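Local atomic coordinates of taurine:2-oxoglutarate aminotransferase (Bifidobacterium kashiwanohense PV20-2, PDB entry 6JIX), a protein that probably transfers the amino group of taurine to 2-oxoglutarate, as a class-III aminotransferase that works with pyridoxal 5'-phosphate. Residues D118-A123 against I250-M255; K263-Q268 against D275-A280; A95-D100 against A323-V328; K135-Y140 against D202-Y207; Y107-F112 against R298-F303. All coordinates share one frame; numbering follows the deposited sequence.

Contact 1 (D118-A123 against I250-M255). With PLP (pyridoxal-5'-phosphate), chain G.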
# COMPACT_ATOMS: atom_id res chain seq x y z
N ASP A 118 5.04 1.73 -0.32
CA ASP A 118 4.53 3.08 -0.57
C ASP A 118 5.25 4.12 0.29
O ASP A 118 5.37 5.28 -0.12
CB ASP A 118 2.99 3.16 -0.46
CG ASP A 118 2.41 2.62 0.84
OD1 ASP A 118 3.12 1.94 1.63
OD2 ASP A 118 1.20 2.87 1.06
N SER A 119 5.79 3.72 1.44
CA SER A 119 6.56 4.69 2.20
C SER A 119 7.89 5.03 1.51
O SER A 119 8.32 6.19 1.52
CB SER A 119 6.80 4.17 3.62
OG SER A 119 7.02 2.78 3.58
N ASN A 120 8.53 4.07 0.84
CA ASN A 120 9.70 4.43 0.05
C ASN A 120 9.32 5.27 -1.16
O ASN A 120 10.02 6.23 -1.50
CB ASN A 120 10.47 3.18 -0.34
CG ASN A 120 11.25 2.61 0.83
OD1 ASN A 120 11.67 3.37 1.70
ND2 ASN A 120 11.41 1.30 0.88
N GLU A 121 8.22 4.90 -1.85
CA GLU A 121 7.70 5.71 -2.95
C GLU A 121 7.54 7.16 -2.53
O GLU A 121 7.92 8.08 -3.24
CB GLU A 121 6.34 5.18 -3.42
CG GLU A 121 6.32 3.74 -3.89
CD GLU A 121 6.34 3.62 -5.40
OE1 GLU A 121 5.98 2.55 -5.92
OE2 GLU A 121 6.71 4.62 -6.06
N ASN A 122 6.95 7.37 -1.36
CA ASN A 122 6.65 8.72 -0.93
C ASN A 122 7.91 9.43 -0.45
O ASN A 122 8.08 10.63 -0.71
CB ASN A 122 5.57 8.69 0.15
CG ASN A 122 4.16 8.57 -0.44
OD1 ASN A 122 3.76 9.39 -1.28
ND2 ASN A 122 3.42 7.55 -0.03
N ALA A 123 8.82 8.69 0.21
CA ALA A 123 10.09 9.29 0.60
C ALA A 123 10.85 9.79 -0.62
O ALA A 123 11.36 10.91 -0.63
CB ALA A 123 10.93 8.30 1.40
N ILE A 250 18.17 8.76 3.09
CA ILE A 250 16.96 8.07 3.49
C ILE A 250 17.34 6.66 3.88
O ILE A 250 17.77 5.87 3.03
CB ILE A 250 15.92 8.04 2.35
CG1 ILE A 250 15.73 9.43 1.74
CG2 ILE A 250 14.61 7.44 2.85
CD1 ILE A 250 14.83 9.44 0.53
N CYS A 251 17.15 6.32 5.15
CA CYS A 251 17.36 4.95 5.59
C CYS A 251 16.04 4.20 5.57
O CYS A 251 15.01 4.72 6.00
CB CYS A 251 17.95 4.90 7.00
SG CYS A 251 19.62 5.52 7.12
N ASP A 252 16.08 2.98 5.05
CA ASP A 252 14.92 2.10 5.02
C ASP A 252 14.95 1.21 6.27
O ASP A 252 15.79 0.32 6.39
CB ASP A 252 14.93 1.29 3.72
CG ASP A 252 13.73 0.37 3.57
OD1 ASP A 252 13.15 -0.03 4.60
OD2 ASP A 252 13.37 0.04 2.41
N GLU A 253 14.03 1.46 7.20
CA GLU A 253 13.91 0.68 8.42
C GLU A 253 12.77 -0.33 8.35
O GLU A 253 12.36 -0.87 9.38
CB GLU A 253 13.68 1.59 9.64
CG GLU A 253 14.80 2.55 9.95
CD GLU A 253 15.89 1.91 10.77
OE1 GLU A 253 15.54 1.10 11.66
OE2 GLU A 253 17.08 2.20 10.53
N VAL A 254 12.25 -0.60 7.15
CA VAL A 254 11.07 -1.46 7.05
C VAL A 254 11.33 -2.81 7.72
O VAL A 254 10.47 -3.33 8.44
CB VAL A 254 10.65 -1.61 5.57
CG1 VAL A 254 9.73 -2.83 5.40
CG2 VAL A 254 9.95 -0.35 5.09
N MET A 255 12.49 -3.40 7.47
CA MET A 255 12.81 -4.70 8.04
C MET A 255 13.62 -4.61 9.33
O MET A 255 13.42 -5.41 10.24
CB MET A 255 13.57 -5.57 7.03
CG MET A 255 14.05 -6.88 7.64
SD MET A 255 14.36 -8.21 6.44
CE MET A 255 12.84 -8.14 5.50
N1 PLP G . 12.02 -2.33 2.46
C2 PLP G . 12.58 -3.41 3.02
C2A PLP G . 13.92 -3.31 3.72
C3 PLP G . 11.92 -4.66 2.98
O3 PLP G . 12.47 -5.79 3.55
C4 PLP G . 10.69 -4.77 2.36
C4A PLP G . 9.99 -6.16 2.34
O4A PLP G . 10.66 -7.20 2.39
C5 PLP G . 10.14 -3.59 1.78
C6 PLP G . 10.83 -2.38 1.85
C5A PLP G . 8.74 -3.67 1.07
O4P PLP G . 7.79 -3.66 2.09
P PLP G . 6.25 -4.09 1.78
O1P PLP G . 5.40 -3.80 2.93
O2P PLP G . 5.67 -3.27 0.70
O3P PLP G . 6.23 -5.72 1.34

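Contact 2 (K263-Q268 against D275-A280)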
# COMPACT_ATOMS: atom_id res chain seq x y z
N LYS A 263 18.32 -1.87 18.91
CA LYS A 263 17.98 -0.46 19.05
C LYS A 263 16.61 -0.25 18.42
O LYS A 263 16.13 -1.08 17.64
CB LYS A 263 19.04 0.43 18.38
CG LYS A 263 20.34 0.61 19.19
CD LYS A 263 20.44 2.04 19.74
CE LYS A 263 21.71 2.26 20.54
NZ LYS A 263 22.73 1.31 20.06
N MET A 264 15.94 0.84 18.78
CA MET A 264 14.60 1.05 18.22
C MET A 264 14.65 1.13 16.70
O MET A 264 13.83 0.51 16.01
CB MET A 264 13.94 2.28 18.82
CG MET A 264 12.45 2.40 18.47
SD MET A 264 11.32 1.30 19.40
CE MET A 264 12.30 0.94 20.85
N PHE A 265 15.60 1.88 16.15
CA PHE A 265 15.83 1.89 14.71
C PHE A 265 17.27 1.48 14.44
O PHE A 265 18.18 1.86 15.18
CB PHE A 265 15.53 3.26 14.11
CG PHE A 265 14.11 3.70 14.32
CD1 PHE A 265 13.05 2.97 13.79
CD2 PHE A 265 13.83 4.84 15.08
CE1 PHE A 265 11.72 3.37 14.00
CE2 PHE A 265 12.50 5.24 15.29
CZ PHE A 265 11.46 4.50 14.75
N ALA A 266 17.47 0.67 13.41
CA ALA A 266 18.81 0.17 13.14
C ALA A 266 19.78 1.31 12.84
O ALA A 266 20.94 1.25 13.25
CB ALA A 266 18.80 -0.84 11.99
N TRP A 267 19.32 2.38 12.18
CA TRP A 267 20.27 3.45 11.94
C TRP A 267 20.81 4.02 13.26
O TRP A 267 21.87 4.64 13.27
CB TRP A 267 19.65 4.55 11.06
CG TRP A 267 18.45 5.24 11.61
CD1 TRP A 267 17.14 5.01 11.26
CD2 TRP A 267 18.42 6.31 12.57
NE1 TRP A 267 16.31 5.84 11.97
CE2 TRP A 267 17.07 6.66 12.77
CE3 TRP A 267 19.41 6.99 13.29
CZ2 TRP A 267 16.68 7.66 13.67
CZ3 TRP A 267 19.02 7.99 14.18
CH2 TRP A 267 17.67 8.31 14.36
N GLN A 268 20.14 3.75 14.38
CA GLN A 268 20.65 4.19 15.67
C GLN A 268 21.88 3.41 16.12
O GLN A 268 22.46 3.76 17.16
CB GLN A 268 19.55 4.09 16.74
CG GLN A 268 18.60 5.28 16.75
CD GLN A 268 17.24 4.93 17.36
OE1 GLN A 268 16.96 3.76 17.63
NE2 GLN A 268 16.40 5.94 17.56
N ASP A 275 17.97 12.04 6.98
CA ASP A 275 16.99 13.10 6.77
C ASP A 275 15.57 12.55 6.79
O ASP A 275 14.63 13.25 7.20
CB ASP A 275 17.27 13.81 5.46
CG ASP A 275 18.57 14.54 5.50
OD1 ASP A 275 18.55 15.72 5.92
OD2 ASP A 275 19.60 13.92 5.12
N MET A 276 15.41 11.29 6.41
CA MET A 276 14.14 10.60 6.41
C MET A 276 14.42 9.14 6.65
O MET A 276 15.51 8.65 6.36
CB MET A 276 13.40 10.78 5.08
CG MET A 276 12.70 12.11 4.93
SD MET A 276 11.83 12.24 3.37
CE MET A 276 13.19 12.39 2.20
N PHE A 277 13.47 8.44 7.24
CA PHE A 277 13.58 6.99 7.23
C PHE A 277 12.19 6.40 7.15
O PHE A 277 11.20 7.01 7.58
CB PHE A 277 14.37 6.44 8.43
CG PHE A 277 13.77 6.76 9.77
CD1 PHE A 277 14.01 7.97 10.38
CD2 PHE A 277 13.00 5.81 10.44
CE1 PHE A 277 13.46 8.26 11.63
CE2 PHE A 277 12.44 6.08 11.68
CZ PHE A 277 12.67 7.31 12.28
N THR A 278 12.12 5.22 6.55
CA THR A 278 10.87 4.56 6.24
C THR A 278 10.74 3.29 7.07
O THR A 278 11.74 2.66 7.44
CB THR A 278 10.80 4.24 4.76
OG1 THR A 278 11.93 3.43 4.43
CG2 THR A 278 10.82 5.52 3.91
N PHE A 279 9.50 2.92 7.34
CA PHE A 279 9.18 1.84 8.25
C PHE A 279 7.87 1.23 7.80
O PHE A 279 7.08 1.87 7.10
CB PHE A 279 9.08 2.31 9.71
CG PHE A 279 7.95 3.29 9.96
CD1 PHE A 279 8.15 4.67 9.88
CD2 PHE A 279 6.68 2.83 10.24
CE1 PHE A 279 7.09 5.55 10.09
CE2 PHE A 279 5.64 3.71 10.45
CZ PHE A 279 5.84 5.07 10.38
N ALA A 280 7.68 -0.04 8.15
CA ALA A 280 6.39 -0.71 8.14
C ALA A 280 6.30 -1.76 9.24
O ALA A 280 5.67 -1.54 10.28
CB ALA A 280 6.14 -1.37 6.78

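Contact 3 (A95-D100 against A323-V328)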
# COMPACT_ATOMS: atom_id res chain seq x y z
N ALA A 95 2.10 9.50 15.79
CA ALA A 95 3.08 10.40 15.18
C ALA A 95 4.02 10.99 16.23
O ALA A 95 5.24 11.00 16.04
CB ALA A 95 2.37 11.50 14.41
N LYS A 96 3.47 11.47 17.35
CA LYS A 96 4.34 12.01 18.39
C LYS A 96 5.24 10.93 18.97
O LYS A 96 6.45 11.14 19.12
CB LYS A 96 3.53 12.69 19.49
CG LYS A 96 4.31 13.81 20.18
CD LYS A 96 4.27 13.71 21.69
CE LYS A 96 5.00 14.88 22.31
NZ LYS A 96 5.88 14.43 23.42
N MET A 97 4.68 9.77 19.32
CA MET A 97 5.49 8.70 19.89
C MET A 97 6.63 8.32 18.95
O MET A 97 7.75 8.06 19.40
CB MET A 97 4.65 7.47 20.18
CG MET A 97 3.69 7.62 21.33
SD MET A 97 2.51 6.27 21.30
CE MET A 97 3.61 4.90 21.51
N LEU A 98 6.35 8.26 17.65
CA LEU A 98 7.37 7.87 16.70
C LEU A 98 8.46 8.93 16.60
O LEU A 98 9.65 8.61 16.68
CB LEU A 98 6.74 7.61 15.33
CG LEU A 98 5.93 6.34 15.23
CD1 LEU A 98 5.61 6.09 13.77
CD2 LEU A 98 6.70 5.19 15.84
N VAL A 99 8.06 10.20 16.44
CA VAL A 99 9.03 11.29 16.44
C VAL A 99 9.87 11.25 17.72
O VAL A 99 11.09 11.44 17.68
CB VAL A 99 8.32 12.65 16.29
CG1 VAL A 99 9.32 13.79 16.41
CG2 VAL A 99 7.58 12.73 14.96
N ASP A 100 9.22 10.97 18.86
CA ASP A 100 9.89 10.96 20.15
C ASP A 100 10.96 9.87 20.24
O ASP A 100 12.09 10.15 20.64
CB ASP A 100 8.86 10.80 21.27
CG ASP A 100 8.21 12.13 21.67
OD1 ASP A 100 8.66 13.19 21.17
OD2 ASP A 100 7.24 12.09 22.48
N ALA A 323 -3.28 -0.02 16.75
CA ALA A 323 -2.38 -1.15 16.92
C ALA A 323 -0.94 -0.68 17.08
O ALA A 323 -0.19 -1.22 17.90
CB ALA A 323 -2.52 -2.11 15.74
N GLY A 324 -0.54 0.36 16.33
CA GLY A 324 0.81 0.90 16.46
C GLY A 324 1.10 1.46 17.84
O GLY A 324 2.13 1.14 18.45
N VAL A 325 0.20 2.28 18.36
CA VAL A 325 0.41 2.84 19.69
C VAL A 325 0.66 1.72 20.69
O VAL A 325 1.56 1.81 21.54
CB VAL A 325 -0.79 3.72 20.08
CG1 VAL A 325 -0.77 4.03 21.57
CG2 VAL A 325 -0.81 5.01 19.28
N ALA A 326 -0.12 0.64 20.61
CA ALA A 326 0.06 -0.46 21.56
C ALA A 326 1.40 -1.15 21.36
O ALA A 326 2.09 -1.48 22.33
CB ALA A 326 -1.09 -1.45 21.41
N ALA A 327 1.78 -1.40 20.10
CA ALA A 327 3.06 -2.04 19.84
C ALA A 327 4.22 -1.20 20.35
O ALA A 327 5.09 -1.69 21.08
CB ALA A 327 3.23 -2.31 18.35
N VAL A 328 4.24 0.09 20.01
CA VAL A 328 5.39 0.89 20.41
C VAL A 328 5.47 0.99 21.93
O VAL A 328 6.56 0.86 22.51
CB VAL A 328 5.34 2.28 19.75
CG1 VAL A 328 6.43 3.17 20.31
CG2 VAL A 328 5.45 2.15 18.21

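Contact 4 (K135-Y140 against D202-Y207)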
# COMPACT_ATOMS: atom_id res chain seq x y z
N LYS A 135 17.49 12.83 -9.30
CA LYS A 135 18.08 11.49 -9.22
C LYS A 135 18.02 10.90 -7.82
O LYS A 135 18.21 11.60 -6.82
CB LYS A 135 19.54 11.53 -9.69
CG LYS A 135 19.70 11.60 -11.20
CD LYS A 135 21.15 11.82 -11.59
CE LYS A 135 21.25 12.56 -12.92
NZ LYS A 135 22.52 12.25 -13.64
N ILE A 136 17.84 9.58 -7.77
CA ILE A 136 17.88 8.78 -6.54
C ILE A 136 19.00 7.76 -6.70
O ILE A 136 19.01 6.99 -7.68
CB ILE A 136 16.56 8.05 -6.27
CG1 ILE A 136 15.38 9.03 -6.13
CG2 ILE A 136 16.72 7.12 -5.06
CD1 ILE A 136 15.43 9.93 -4.91
N PHE A 137 19.95 7.74 -5.76
CA PHE A 137 20.95 6.68 -5.68
C PHE A 137 20.47 5.60 -4.73
O PHE A 137 19.96 5.89 -3.63
CB PHE A 137 22.29 7.23 -5.19
CG PHE A 137 23.21 7.70 -6.30
CD1 PHE A 137 22.76 8.54 -7.29
CD2 PHE A 137 24.54 7.29 -6.33
CE1 PHE A 137 23.60 8.97 -8.31
CE2 PHE A 137 25.40 7.71 -7.35
CZ PHE A 137 24.93 8.56 -8.34
N SER A 138 20.66 4.34 -5.11
CA SER A 138 20.37 3.24 -4.19
C SER A 138 21.25 2.05 -4.52
O SER A 138 21.85 1.97 -5.60
CB SER A 138 18.89 2.84 -4.23
OG SER A 138 18.43 2.69 -5.55
N CYS A 139 21.31 1.11 -3.57
CA CYS A 139 22.26 0.02 -3.65
C CYS A 139 21.73 -1.11 -4.52
O CYS A 139 20.53 -1.41 -4.50
CB CYS A 139 22.58 -0.53 -2.26
SG CYS A 139 23.04 0.68 -1.06
N TYR A 140 22.64 -1.75 -5.26
CA TYR A 140 22.30 -2.95 -6.01
C TYR A 140 21.87 -4.09 -5.07
O TYR A 140 20.95 -4.85 -5.39
CB TYR A 140 23.49 -3.40 -6.86
CG TYR A 140 23.58 -2.75 -8.22
CD1 TYR A 140 22.55 -2.86 -9.15
CD2 TYR A 140 24.71 -2.02 -8.60
CE1 TYR A 140 22.65 -2.26 -10.41
CE2 TYR A 140 24.81 -1.42 -9.86
CZ TYR A 140 23.78 -1.55 -10.76
OH TYR A 140 23.88 -0.95 -12.01
N ASP A 202 31.53 8.20 -3.98
CA ASP A 202 31.90 9.58 -4.27
C ASP A 202 32.19 9.78 -5.76
O ASP A 202 31.69 10.73 -6.39
CB ASP A 202 33.12 9.98 -3.43
CG ASP A 202 33.36 11.48 -3.40
OD1 ASP A 202 32.53 12.23 -3.93
OD2 ASP A 202 34.39 11.91 -2.85
N GLU A 203 32.97 8.87 -6.35
CA GLU A 203 33.32 9.02 -7.76
C GLU A 203 32.09 8.91 -8.64
O GLU A 203 31.95 9.66 -9.61
CB GLU A 203 34.36 7.99 -8.16
CG GLU A 203 35.37 8.54 -9.15
CD GLU A 203 36.40 7.50 -9.59
OE1 GLU A 203 36.17 6.28 -9.38
OE2 GLU A 203 37.44 7.91 -10.16
N GLN A 204 31.19 7.97 -8.33
CA GLN A 204 29.97 7.84 -9.11
C GLN A 204 29.05 9.04 -8.92
O GLN A 204 28.47 9.54 -9.90
CB GLN A 204 29.25 6.55 -8.76
CG GLN A 204 28.05 6.30 -9.65
CD GLN A 204 27.34 5.03 -9.32
OE1 GLN A 204 27.53 4.47 -8.25
NE2 GLN A 204 26.51 4.55 -10.24
N LEU A 205 28.92 9.53 -7.69
CA LEU A 205 28.18 10.77 -7.48
C LEU A 205 28.75 11.89 -8.34
O LEU A 205 28.01 12.62 -9.00
CB LEU A 205 28.19 11.16 -6.01
CG LEU A 205 27.33 10.33 -5.05
CD1 LEU A 205 27.71 10.64 -3.61
CD2 LEU A 205 25.84 10.59 -5.32
N GLN A 206 30.08 12.03 -8.35
CA GLN A 206 30.69 13.08 -9.16
C GLN A 206 30.37 12.91 -10.64
O GLN A 206 30.11 13.89 -11.34
CB GLN A 206 32.21 13.09 -8.97
CG GLN A 206 32.70 14.10 -7.95
CD GLN A 206 34.04 13.71 -7.37
OE1 GLN A 206 35.04 13.67 -8.07
NE2 GLN A 206 34.06 13.43 -6.07
N TYR A 207 30.37 11.67 -11.13
CA TYR A 207 30.11 11.42 -12.54
C TYR A 207 28.62 11.49 -12.90
O TYR A 207 28.29 11.52 -14.09
CB TYR A 207 30.72 10.07 -12.97
CG TYR A 207 32.14 10.21 -13.50
CD1 TYR A 207 32.39 10.44 -14.86
CD2 TYR A 207 33.24 10.16 -12.64
CE1 TYR A 207 33.69 10.60 -15.34
CE2 TYR A 207 34.53 10.31 -13.11
CZ TYR A 207 34.76 10.53 -14.45
OH TYR A 207 36.07 10.67 -14.88

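Contact 5 (Y107-F112 against R298-F303)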
# COMPACT_ATOMS: atom_id res chain seq x y z
N TYR A 107 13.63 15.27 14.30
CA TYR A 107 12.47 14.95 13.47
C TYR A 107 11.23 15.69 13.95
O TYR A 107 11.17 16.19 15.08
CB TYR A 107 12.21 13.43 13.45
CG TYR A 107 13.41 12.67 12.96
CD1 TYR A 107 13.65 12.52 11.58
CD2 TYR A 107 14.34 12.16 13.85
CE1 TYR A 107 14.78 11.85 11.13
CE2 TYR A 107 15.47 11.49 13.40
CZ TYR A 107 15.68 11.34 12.05
OH TYR A 107 16.80 10.67 11.63
N GLN A 108 10.24 15.76 13.06
CA GLN A 108 9.06 16.58 13.32
C GLN A 108 7.76 15.85 13.03
O GLN A 108 6.87 15.79 13.88
CB GLN A 108 9.12 17.87 12.49
CG GLN A 108 8.19 18.95 13.00
CD GLN A 108 8.27 19.12 14.51
OE1 GLN A 108 9.32 19.48 15.05
NE2 GLN A 108 7.17 18.84 15.20
N ARG A 109 7.62 15.27 11.84
CA ARG A 109 6.34 14.73 11.42
C ARG A 109 6.50 13.29 10.94
O ARG A 109 7.61 12.81 10.72
CB ARG A 109 5.71 15.61 10.32
CG ARG A 109 5.64 17.07 10.67
CD ARG A 109 4.96 17.89 9.56
NE ARG A 109 4.68 19.25 10.02
CZ ARG A 109 3.61 19.58 10.74
NH1 ARG A 109 2.72 18.65 11.06
NH2 ARG A 109 3.44 20.83 11.16
N VAL A 110 5.36 12.61 10.82
CA VAL A 110 5.30 11.25 10.28
C VAL A 110 4.24 11.21 9.18
O VAL A 110 3.12 11.71 9.35
CB VAL A 110 4.99 10.23 11.39
CG1 VAL A 110 4.72 8.87 10.77
CG2 VAL A 110 6.13 10.17 12.37
N PHE A 111 4.60 10.62 8.04
CA PHE A 111 3.67 10.43 6.93
C PHE A 111 3.27 8.96 6.88
O PHE A 111 4.07 8.11 6.47
CB PHE A 111 4.28 10.87 5.60
CG PHE A 111 3.33 10.76 4.46
CD1 PHE A 111 2.25 11.63 4.35
CD2 PHE A 111 3.46 9.74 3.53
CE1 PHE A 111 1.36 11.53 3.31
CE2 PHE A 111 2.57 9.63 2.50
CZ PHE A 111 1.50 10.53 2.39
N PHE A 112 2.03 8.66 7.29
CA PHE A 112 1.61 7.28 7.41
C PHE A 112 1.18 6.71 6.07
O PHE A 112 0.47 7.36 5.29
CB PHE A 112 0.48 7.16 8.43
CG PHE A 112 0.93 7.29 9.87
CD1 PHE A 112 1.81 6.37 10.42
CD2 PHE A 112 0.47 8.34 10.66
CE1 PHE A 112 2.24 6.50 11.74
CE2 PHE A 112 0.90 8.48 11.97
CZ PHE A 112 1.79 7.56 12.51
N ARG A 298 13.65 20.16 9.02
CA ARG A 298 13.84 20.90 7.77
C ARG A 298 12.81 20.47 6.73
O ARG A 298 12.14 21.30 6.13
CB ARG A 298 15.26 20.70 7.24
N ILE A 299 12.67 19.15 6.53
CA ILE A 299 11.69 18.65 5.56
C ILE A 299 10.27 19.04 5.97
O ILE A 299 9.46 19.43 5.13
CB ILE A 299 11.85 17.13 5.39
CG1 ILE A 299 13.20 16.81 4.70
CG2 ILE A 299 10.66 16.55 4.65
CD1 ILE A 299 13.49 15.33 4.54
N SER A 300 9.95 18.93 7.26
CA SER A 300 8.63 19.38 7.71
C SER A 300 8.42 20.85 7.37
O SER A 300 7.34 21.25 6.91
CB SER A 300 8.47 19.12 9.21
OG SER A 300 7.32 19.77 9.74
N ASP A 301 9.46 21.67 7.57
CA ASP A 301 9.38 23.09 7.23
C ASP A 301 9.09 23.28 5.75
O ASP A 301 8.27 24.12 5.38
CB ASP A 301 10.70 23.80 7.57
CG ASP A 301 10.83 24.12 9.06
OD1 ASP A 301 9.84 23.95 9.82
OD2 ASP A 301 11.94 24.54 9.46
N TYR A 302 9.77 22.52 4.88
CA TYR A 302 9.52 22.68 3.45
C TYR A 302 8.04 22.52 3.14
O TYR A 302 7.46 23.31 2.39
CB TYR A 302 10.34 21.67 2.63
CG TYR A 302 10.12 21.88 1.14
CD1 TYR A 302 9.08 21.25 0.47
CD2 TYR A 302 10.92 22.75 0.42
CE1 TYR A 302 8.85 21.47 -0.88
CE2 TYR A 302 10.71 22.98 -0.93
CZ TYR A 302 9.68 22.34 -1.58
OH TYR A 302 9.47 22.58 -2.93
N PHE A 303 7.41 21.50 3.72
CA PHE A 303 6.01 21.22 3.45
C PHE A 303 5.06 22.02 4.34
O PHE A 303 3.84 21.80 4.29
CB PHE A 303 5.77 19.70 3.54
CG PHE A 303 6.42 18.95 2.41
CD1 PHE A 303 5.97 19.11 1.10
CD2 PHE A 303 7.50 18.12 2.65
CE1 PHE A 303 6.58 18.44 0.04
CE2 PHE A 303 8.12 17.45 1.59
CZ PHE A 303 7.66 17.61 0.29

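Contact 1 (D118-A123 against I250-M255)
The pyridoxal-phosphate pocket brings Asn120 of helix 116-131 against Asp252 of strand 248-252. Asn120 ND2 donates to Asp252 OD2 over 2.8 Å, approaching from above the carboxylate (54° out of its plane), while the amide and carboxylate planes stand 65° apart. Asn120 OD1 turns to Thr278 OG1, which helps fix the rotation of the amide. The oxygen OD2 of Asp252 also bonds His144 ND1 and lies 2.7 Å from PLP N1; an aspartate facing the pyridine nitrogen is a hallmark of fold-type I aminotransferases. The other oxygen, OD1, accepts from Val254 N (2.8 Å), closing an Asx turn that brings Val254 against the cofactor ring. Replacing Asp252 by an alanine would probably leave the pyridine nitrogen, Asn120 ND2 and His144 ND1 without their shared oxygen and undo the turn. Val254 lies against one face of the cofactor ring, its CG1 3.7 Å from PLP C5. One turn further along the helix, Ala123 CB packs against Ile250 CG2 at 4.0 Å.

Contact 2 (K263-Q268 against D275-A280)
Phe265 and Trp267, in the loop between strands 248-252 and 276-279, close on Phe277 of the second strand, and the three rings form an aromatic cluster. Two edge-to-face stacks hold it together. In the first, Phe277 turns its edge to Phe265: its CE2 stands over the centre of the Phe265 ring, 3.6 Å from Phe265 CZ, with the planes at 57°. In the second, Phe277 offers its face: Trp267 NE1 sits over the middle of that ring, 3.5 Å from Phe277 CG, and the planes meet at 58°. Phe277 thus serves as edge to one neighbour and as face to the other. Its CG lies between the backbone N and the carbonyl carbon (chi1 61°), which carries the ring off the strand toward both loop rings. Apolar packing adds Trp267 CZ2 at 3.9 Å from Phe277 CE1. The polar bonds shape the loop itself: Phe265 N donates to Gln268 OE1 (2.8 Å), while Glu253 takes the backbone N-H groups of Ala266 and Trp267. A leucine in place of Phe277 would probably lose both stacks, leaving the Phe265 face and the Trp267 edge without the ring that links them to the strand. No hydrogen bond joins the two segments, so what ties loop to strand here is the mutual fit of flat, buried rings.

Contact 3 (A95-D100 against A323-V328)
A salt bridge from Lys96 NZ to the syn lone pair of Asp100 OD2 (2.9 Å) spans one turn of the helix that sends Met97 onto Val325 and Val328. Between the helices the side chains meet through apolar groups and no hydrogen bond forms. Met97 reaches across with its thioether: SD lies 4.0 Å from Val325 CG1 and 4.1 Å from Val325 CG2, so the sulfur meets both branches of that valine. A bend at the last torsion (chi3 62°) then turns the methyl toward Val328, Met97 CE coming to 3.5 Å from Val328 CG1. Leu98 joins from the next position, its CD2 4.1 Å from Val328 CG2, so that Val328 is touched on one branch by the methionine and on the other by the leucine. The segment axes cross at 35°, 10.4 Å apart at closest approach. Helix 89-102 packs on helix 318-333 here and on strand 107-113 through Leu98, which touches Val110 and Phe112; Ala95, Lys96 and Val99 face Tyr18 and Val19 of the second subunit.

Contact 4 (K135-Y140 against D202-Y207)
Along strand 135-139, whose Phe137 meets Gln204 and Leu205 of helix 190-208, Lys135 comes first and sends its amine to a salt bridge with Glu208 near the end of that helix. Phe137 carries the contact. Its ring projects toward the helix and receives Leu205 CD2 over one face in a CH-pi contact, 3.6 Å from the ring centroid and 15° off the normal, with Phe137 CE2 the ring atom nearest to this methyl. Gln204 approaches that corner of the ring obliquely with its aliphatic part, its CG lying 3.8 Å from Phe137 CE2. The glutamine holds CG anti to its backbone N (chi1 -174°) and stays extended, which carries the amide past the phenyl group to His173 O on strand 171-174, where NE2 is bonded. Further on, Tyr140, beyond the strand, meets the ring of the same His173. Strand 135-139 runs parallel between strands 213-219 and 171-174, and helix 190-208 packs against it: a helix laid on a parallel part of the sheet, as in the alpha/beta core of the large domain of fold-type I aminotransferases.

Contact 5 (Y107-F112 against R298-F303)
Ser300 of helix 297-305 puts its hydroxyl against Arg109 and Gln108 of strand 107-113. The polar link is a weak hydrogen bond: Arg109 NE donates to Ser300 OG over 2.7 Å, but with an N-H...O angle of 125°. The hydroxyl meets the guanidinium at its edge, near the plane, and OG stands anti to the backbone N of Ser300 (chi1 169°), which directs it at the strand. A further bond comes from the second subunit, whose Ser16 O accepts from Arg109 NH2. Gln108 adds van der Waals contact, its CB 3.6 Å from Ser300 CB and its CG 3.5 Å from Ser300 OG. The amide of Gln108 then leads off: OE1 goes to Lys297 NZ and NE2 to Glu17 O of the second subunit. Strand 107-113 is an outermost strand, within this chain, of the seven-stranded sheet, antiparallel to strand 291-296, which runs straight into helix 297-305. The helix thus folds back against the sheet edge, where the second subunit also meets the strand.

In the fold
Contacts 1, 2, 4 and 5 are buried and all reach the same seven-stranded sheet, whereas contact 3, only partly buried, joins two helices beside it. Contacts 1 and 2 lie deepest, their centres 9 Å apart on neighbouring strands, and Glu253 passes from one to the other; yet contact 1 is a polar cofactor site and contact 2 a purely aromatic cluster. Contact 4, whose centre is about 34 Å from that of contact 3, packs through carbon atoms and touches no other chain. Contacts 1, 3 and 5 all touch the second subunit. Val99 of 95-100 packs on Tyr107 and Gln108, but contact 3 meets through apolar side chains while contact 5 shares its arginine with that subunit.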